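Long-range contacts in CocE/NonD family hydrolase (Staphylococcus aureus subsp. aureus COL, PDB 3III), which probably hydrolyses ester or amide bonds with an alpha/beta-hydrolase fold of the CocE/NonD type: residues A[279-283]-A[351-355]; A[291-297]-A[330-336]. One frame throughout, in Å; residues are numbered along the deposited sequence.

Contacts 1 and 2 lie side by side, their centres about 10 Å apart, at one end of the large mixed sheet of the alpha/beta-hydrolase fold. Contact 2 joins neighbouring parallel strands 290-295 and 333-338 of that sheet; contact 1 sets helix 275-284, which directly precedes strand 290-295, against the loop leaving edge strand 343-349 for strand 358-365. Along the chain contact 2 is nested within the loop closed by contact 1. The two touch where Phe282 meets Trp291 and where Phe352 meets Val333. Together they tie the last strands of the hydrolase sheet to the connection entering the C-terminal, beta-rich part of the protein.

Contact 1 of 2, residues A[279-283]-A[351-355]; sequences FEGFK and AFPLP
The last turn of helix 275-284 approaches an irregular segment, 351-355, most closely at Lys283 and Phe352, whose CA atoms are 6.8 Å apart, and no hydrogen bond passes between them. Phe352 carries the contact. With CG anti to its N (chi1 -177°), its ring is directed at the helix, where Phe279 CD1 lies over one face, offset toward the rim and 3.4 Å from Phe352 CE2. The ring planes are inclined at 39°, an oblique pair. At the ring edge Lys283 CD comes to 3.9 Å from Phe352 CD2, and the same methylene meets Pro353 CD, whose ring follows a cis peptide bond. Phe282 turns its edge to the backbone of Phe352, CE2 lying 4.1 Å from Phe352 N and equally near Phe352 CB. Here a helix packs on the sheet of the alpha/beta-hydrolase fold, and the loop after strand 343-349 adds Phe352 to the same apolar layer: Phe279, Phe282 and Phe352 all touch Leu292 of strand 290-295, and Phe352 reaches Val333 of the next strand. A bend at chi3 (-60°) carries Lys283 NZ back to Glu280 OE2, 2.7 Å away, in a salt bridge within the helix. Gln473 hydrogen-bonds to that carboxylate oxygen.

Contact 2 of 2, residues A[291-297]-A[330-336]; sequences WLYVHGR and TPHVIYE
Leu292 and Val333 lie side by side, CD2 of the leucine 4.1 Å from CG1 of the valine, and Val294 meets Tyr335 on the same sheet face, CB to CB. On the other face Ile334 CG2 touches the edge of the Tyr293 ring, 3.8 Å from CD1. These pairs mark the register of two parallel strands, their axes 4° apart. Backbone hydrogen bonds run from Leu292 N with His332 O to Glu336 N with Val294 O. In the alpha/beta-hydrolase sheet, helices 299-304 and 306-319 make the beta-alpha-beta crossover between the strands.

At the N-terminal end, the five-membered ring of Trp291 forms an offset stack with His332, centroids 4.5 Å apart, while NE1 donates in its ring plane to Thr330 O at 2.9 Å. His332 ND1, over the indole face, is hydrogen-bonded to Lys290 O. At the opposite end, Glu336, with CG anti to its N (chi1 -176°) and the chain extended beyond, reaches the residues that follow strand 290-295. Its OE1 accepts from Gly296 N at 2.8 Å on the anti side and from Arg297 NE on the syn side, both somewhat out of plane; Arg297 NH2 reaches OE2 at 2.8 Å from above the carboxylate plane. This side-on, two-nitrogen grip has guanidinium and carboxylate planes 59° apart. Three N-H groups thus fix the carboxylate's rotation, and the salt bridge to Arg297 would tend to keep it ionised.

Contact 1 of 2, residues A[279-283]-A[351-355]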
loop_
_atom_site.group_PDB
_atom_site.type_symbol
_atom_site.label_atom_id
_atom_site.label_comp_id
_atom_site.label_asym_id
_atom_site.label_seq_id
_atom_site.Cartn_x
_atom_site.Cartn_y
_atom_site.Cartn_z
ATOM N N PHE A 279 6.354 2.927 -1.711
ATOM C CA PHE A 279 7.672 3.577 -1.694
ATOM C C PHE A 279 8.609 2.914 -2.687
ATOM O O PHE A 279 9.387 3.627 -3.381
ATOM C CB PHE A 279 8.293 3.513 -0.285
ATOM C CG PHE A 279 7.709 4.520 0.671
ATOM C CD1 PHE A 279 8.106 5.845 0.622
ATOM C CD2 PHE A 279 6.720 4.155 1.560
ATOM C CE1 PHE A 279 7.589 6.778 1.482
ATOM C CE2 PHE A 279 6.149 5.103 2.419
ATOM C CZ PHE A 279 6.572 6.428 2.348
ATOM N N GLU A 280 8.593 1.554 -2.753
ATOM C CA GLU A 280 9.437 0.875 -3.731
ATOM C C GLU A 280 9.165 1.332 -5.161
ATOM O O GLU A 280 10.123 1.509 -5.971
ATOM C CB GLU A 280 9.384 -0.652 -3.672
ATOM C CG GLU A 280 10.087 -1.306 -2.459
ATOM C CD GLU A 280 11.481 -0.758 -2.170
ATOM O OE1 GLU A 280 12.267 -0.691 -3.127
ATOM O OE2 GLU A 280 11.776 -0.407 -0.993
ATOM N N GLY A 281 7.876 1.530 -5.471
ATOM C CA GLY A 281 7.477 1.937 -6.829
ATOM C C GLY A 281 8.055 3.279 -7.147
ATOM O O GLY A 281 8.640 3.504 -8.215
ATOM N N PHE A 282 7.876 4.211 -6.216
ATOM C CA PHE A 282 8.409 5.563 -6.431
ATOM C C PHE A 282 9.924 5.546 -6.574
ATOM O O PHE A 282 10.480 6.211 -7.455
ATOM C CB PHE A 282 7.992 6.503 -5.333
ATOM C CG PHE A 282 8.615 7.865 -5.447
ATOM C CD1 PHE A 282 8.194 8.767 -6.415
ATOM C CD2 PHE A 282 9.701 8.200 -4.661
ATOM C CE1 PHE A 282 8.807 10.056 -6.549
ATOM C CE2 PHE A 282 10.314 9.435 -4.776
ATOM C CZ PHE A 282 9.882 10.379 -5.715
ATOM N N LYS A 283 10.586 4.804 -5.707
ATOM C CA LYS A 283 12.049 4.791 -5.667
ATOM C C LYS A 283 12.645 4.169 -6.915
ATOM O O LYS A 283 13.570 4.710 -7.452
ATOM C CB LYS A 283 12.627 4.071 -4.435
ATOM C CG LYS A 283 12.390 4.743 -3.100
ATOM C CD LYS A 283 13.093 4.032 -1.945
ATOM C CE LYS A 283 12.644 2.586 -1.764
ATOM N NZ LYS A 283 13.204 1.855 -0.563
ATOM N N ALA A 351 13.734 14.295 -2.819
ATOM C CA ALA A 351 13.965 12.867 -3.010
ATOM C C ALA A 351 13.422 12.043 -1.832
ATOM O O ALA A 351 13.303 12.555 -0.728
ATOM C CB ALA A 351 15.483 12.551 -3.176
ATOM N N PHE A 352 13.132 10.779 -2.106
ATOM C CA PHE A 352 12.986 9.771 -1.059
ATOM C C PHE A 352 13.838 8.576 -1.400
ATOM O O PHE A 352 13.760 8.107 -2.509
ATOM C CB PHE A 352 11.532 9.347 -0.853
ATOM C CG PHE A 352 11.377 8.379 0.272
ATOM C CD1 PHE A 352 11.150 8.826 1.544
ATOM C CD2 PHE A 352 11.549 7.046 0.070
ATOM C CE1 PHE A 352 11.045 7.954 2.587
ATOM C CE2 PHE A 352 11.489 6.162 1.134
ATOM C CZ PHE A 352 11.226 6.641 2.392
ATOM N N PRO A 353 14.633 8.063 -0.448
ATOM C CA PRO A 353 14.836 8.551 0.937
ATOM C C PRO A 353 15.249 10.000 0.977
ATOM O O PRO A 353 15.868 10.533 0.029
ATOM C CB PRO A 353 15.967 7.655 1.490
ATOM C CG PRO A 353 15.945 6.374 0.633
ATOM C CD PRO A 353 15.410 6.814 -0.733
ATOM N N LEU A 354 14.861 10.670 2.046
ATOM C CA LEU A 354 15.198 12.094 2.241
ATOM C C LEU A 354 16.692 12.355 2.171
ATOM O O LEU A 354 17.497 11.715 2.856
ATOM C CB LEU A 354 14.632 12.631 3.555
ATOM C CG LEU A 354 13.233 13.232 3.515
ATOM C CD1 LEU A 354 12.258 12.411 2.756
ATOM C CD2 LEU A 354 12.715 13.556 4.908
ATOM N N PRO A 355 17.095 13.310 1.325
ATOM C CA PRO A 355 18.541 13.490 1.144
ATOM C C PRO A 355 19.248 13.998 2.389
ATOM O O PRO A 355 20.414 13.761 2.522
ATOM C CB PRO A 355 18.649 14.523 0.025
ATOM C CG PRO A 355 17.352 15.075 -0.130
ATOM C CD PRO A 355 16.328 14.188 0.445
#

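Contact 2 of 2, residues A[291-297]-A[330-336]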
loop_
_atom_site.group_PDB
_atom_site.type_symbol
_atom_site.label_atom_id
_atom_site.label_comp_id
_atom_site.label_asym_id
_atom_site.label_seq_id
_atom_site.Cartn_x
_atom_site.Cartn_y
_atom_site.Cartn_z
ATOM N N TRP A 291 6.610 11.997 -8.816
ATOM C CA TRP A 291 6.297 12.693 -7.575
ATOM C C TRP A 291 5.726 11.724 -6.585
ATOM O O TRP A 291 5.028 10.777 -6.956
ATOM C CB TRP A 291 5.266 13.807 -7.849
ATOM C CG TRP A 291 5.867 14.939 -8.636
ATOM C CD1 TRP A 291 6.413 16.096 -8.135
ATOM C CD2 TRP A 291 6.023 15.015 -10.059
ATOM N NE1 TRP A 291 6.908 16.857 -9.153
ATOM C CE2 TRP A 291 6.695 16.209 -10.341
ATOM C CE3 TRP A 291 5.685 14.168 -11.118
ATOM C CZ2 TRP A 291 6.999 16.617 -11.652
ATOM C CZ3 TRP A 291 5.998 14.594 -12.444
ATOM C CH2 TRP A 291 6.648 15.784 -12.675
ATOM N N LEU A 292 5.932 12.010 -5.315
ATOM C CA LEU A 292 5.412 11.181 -4.248
ATOM C C LEU A 292 4.676 12.052 -3.230
ATOM O O LEU A 292 5.172 13.130 -2.817
ATOM C CB LEU A 292 6.593 10.449 -3.561
ATOM C CG LEU A 292 6.334 9.689 -2.272
ATOM C CD1 LEU A 292 5.416 8.527 -2.571
ATOM C CD2 LEU A 292 7.703 9.198 -1.623
ATOM N N TYR A 293 3.508 11.595 -2.808
ATOM C CA TYR A 293 2.762 12.262 -1.739
ATOM C C TYR A 293 2.540 11.234 -0.621
ATOM O O TYR A 293 2.010 10.155 -0.893
ATOM C CB TYR A 293 1.429 12.716 -2.291
ATOM C CG TYR A 293 0.451 13.259 -1.283
ATOM C CD1 TYR A 293 0.676 14.456 -0.662
ATOM C CD2 TYR A 293 -0.687 12.538 -0.940
ATOM C CE1 TYR A 293 -0.199 14.937 0.320
ATOM C CE2 TYR A 293 -1.591 13.021 -0.008
ATOM C CZ TYR A 293 -1.353 14.204 0.613
ATOM O OH TYR A 293 -2.219 14.628 1.573
ATOM N N VAL A 294 2.945 11.563 0.603
ATOM C CA VAL A 294 2.798 10.679 1.772
ATOM C C VAL A 294 1.972 11.331 2.857
ATOM O O VAL A 294 2.305 12.408 3.344
ATOM C CB VAL A 294 4.122 10.207 2.355
ATOM C CG1 VAL A 294 3.921 9.006 3.313
ATOM C CG2 VAL A 294 5.168 9.819 1.238
ATOM N N HIS A 295 0.976 10.603 3.340
ATOM C CA HIS A 295 0.184 11.060 4.485
ATOM C C HIS A 295 0.045 9.976 5.535
ATOM O O HIS A 295 0.245 8.776 5.237
ATOM C CB HIS A 295 -1.187 11.512 4.005
ATOM C CG HIS A 295 -2.047 10.412 3.479
ATOM N ND1 HIS A 295 -2.735 9.562 4.323
ATOM C CD2 HIS A 295 -2.329 10.008 2.225
ATOM C CE1 HIS A 295 -3.408 8.687 3.595
ATOM N NE2 HIS A 295 -3.165 8.921 2.318
ATOM N N GLY A 296 -0.320 10.402 6.747
ATOM C CA GLY A 296 -0.581 9.509 7.867
ATOM C C GLY A 296 -2.073 9.479 8.270
ATOM O O GLY A 296 -2.412 9.335 9.450
ATOM N N ARG A 297 -2.932 9.507 7.271
ATOM C CA ARG A 297 -4.389 9.522 7.431
ATOM C C ARG A 297 -5.001 8.262 6.789
ATOM O O ARG A 297 -4.296 7.283 6.539
ATOM C CB ARG A 297 -4.930 10.801 6.782
ATOM C CG ARG A 297 -4.140 12.130 7.157
ATOM C CD ARG A 297 -4.261 12.387 8.601
ATOM N NE ARG A 297 -3.360 13.464 9.038
ATOM C CZ ARG A 297 -3.685 14.737 9.216
ATOM N NH1 ARG A 297 -4.906 15.181 8.941
ATOM N NH2 ARG A 297 -2.727 15.584 9.630
ATOM N N THR A 330 5.765 21.361 -8.408
ATOM C CA THR A 330 5.519 20.523 -7.264
ATOM C C THR A 330 6.821 19.886 -6.789
ATOM O O THR A 330 7.537 19.249 -7.588
ATOM C CB THR A 330 4.471 19.396 -7.609
ATOM O OG1 THR A 330 3.286 19.983 -8.185
ATOM C CG2 THR A 330 4.088 18.550 -6.369
ATOM N N PRO A 331 7.121 20.005 -5.480
ATOM C CA PRO A 331 8.269 19.307 -4.931
ATOM C C PRO A 331 8.153 17.795 -5.164
ATOM O O PRO A 331 7.039 17.241 -5.108
ATOM C CB PRO A 331 8.203 19.621 -3.431
ATOM C CG PRO A 331 7.377 20.804 -3.280
ATOM C CD PRO A 331 6.381 20.779 -4.458
ATOM N N HIS A 332 9.269 17.106 -5.416
ATOM C CA HIS A 332 9.146 15.665 -5.751
ATOM C C HIS A 332 8.608 14.803 -4.621
ATOM O O HIS A 332 8.081 13.738 -4.853
ATOM C CB HIS A 332 10.463 15.141 -6.318
ATOM C CG HIS A 332 10.738 15.711 -7.664
ATOM N ND1 HIS A 332 9.986 15.363 -8.766
ATOM C CD2 HIS A 332 11.582 16.689 -8.071
ATOM C CE1 HIS A 332 10.346 16.119 -9.792
ATOM N NE2 HIS A 332 11.322 16.926 -9.397
ATOM N N VAL A 333 8.754 15.248 -3.387
ATOM C CA VAL A 333 8.165 14.517 -2.261
ATOM C C VAL A 333 7.434 15.488 -1.322
ATOM O O VAL A 333 8.018 16.500 -0.890
ATOM C CB VAL A 333 9.245 13.759 -1.409
ATOM C CG1 VAL A 333 8.536 12.954 -0.277
ATOM C CG2 VAL A 333 10.105 12.829 -2.267
ATOM N N ILE A 334 6.198 15.174 -0.999
ATOM C CA ILE A 334 5.469 15.903 -0.000
ATOM C C ILE A 334 5.096 14.816 1.031
ATOM O O ILE A 334 4.530 13.780 0.670
ATOM C CB ILE A 334 4.268 16.538 -0.621
ATOM C CG1 ILE A 334 4.641 17.721 -1.576
ATOM C CG2 ILE A 334 3.251 16.958 0.466
ATOM C CD1 ILE A 334 3.422 18.337 -2.296
ATOM N N TYR A 335 5.391 15.071 2.305
ATOM C CA TYR A 335 5.144 14.074 3.342
ATOM C C TYR A 335 4.639 14.654 4.632
ATOM O O TYR A 335 5.037 15.758 5.020
ATOM C CB TYR A 335 6.437 13.259 3.608
ATOM C CG TYR A 335 7.591 14.084 4.092
ATOM C CD1 TYR A 335 7.884 14.198 5.450
ATOM C CD2 TYR A 335 8.384 14.784 3.201
ATOM C CE1 TYR A 335 8.906 14.965 5.906
ATOM C CE2 TYR A 335 9.420 15.594 3.663
ATOM C CZ TYR A 335 9.700 15.651 5.023
ATOM O OH TYR A 335 10.727 16.463 5.484
ATOM N N GLU A 336 3.797 13.895 5.335
ATOM C CA GLU A 336 3.356 14.264 6.698
ATOM C C GLU A 336 4.362 13.834 7.748
ATOM O O GLU A 336 4.792 12.681 7.767
ATOM C CB GLU A 336 1.966 13.650 7.047
ATOM C CG GLU A 336 1.486 14.113 8.387
ATOM C CD GLU A 336 0.099 13.679 8.754
ATOM O OE1 GLU A 336 -0.533 12.883 8.014
ATOM O OE2 GLU A 336 -0.321 14.160 9.817
HETATM O O HOH W 1 4.821 15.468 -4.462
#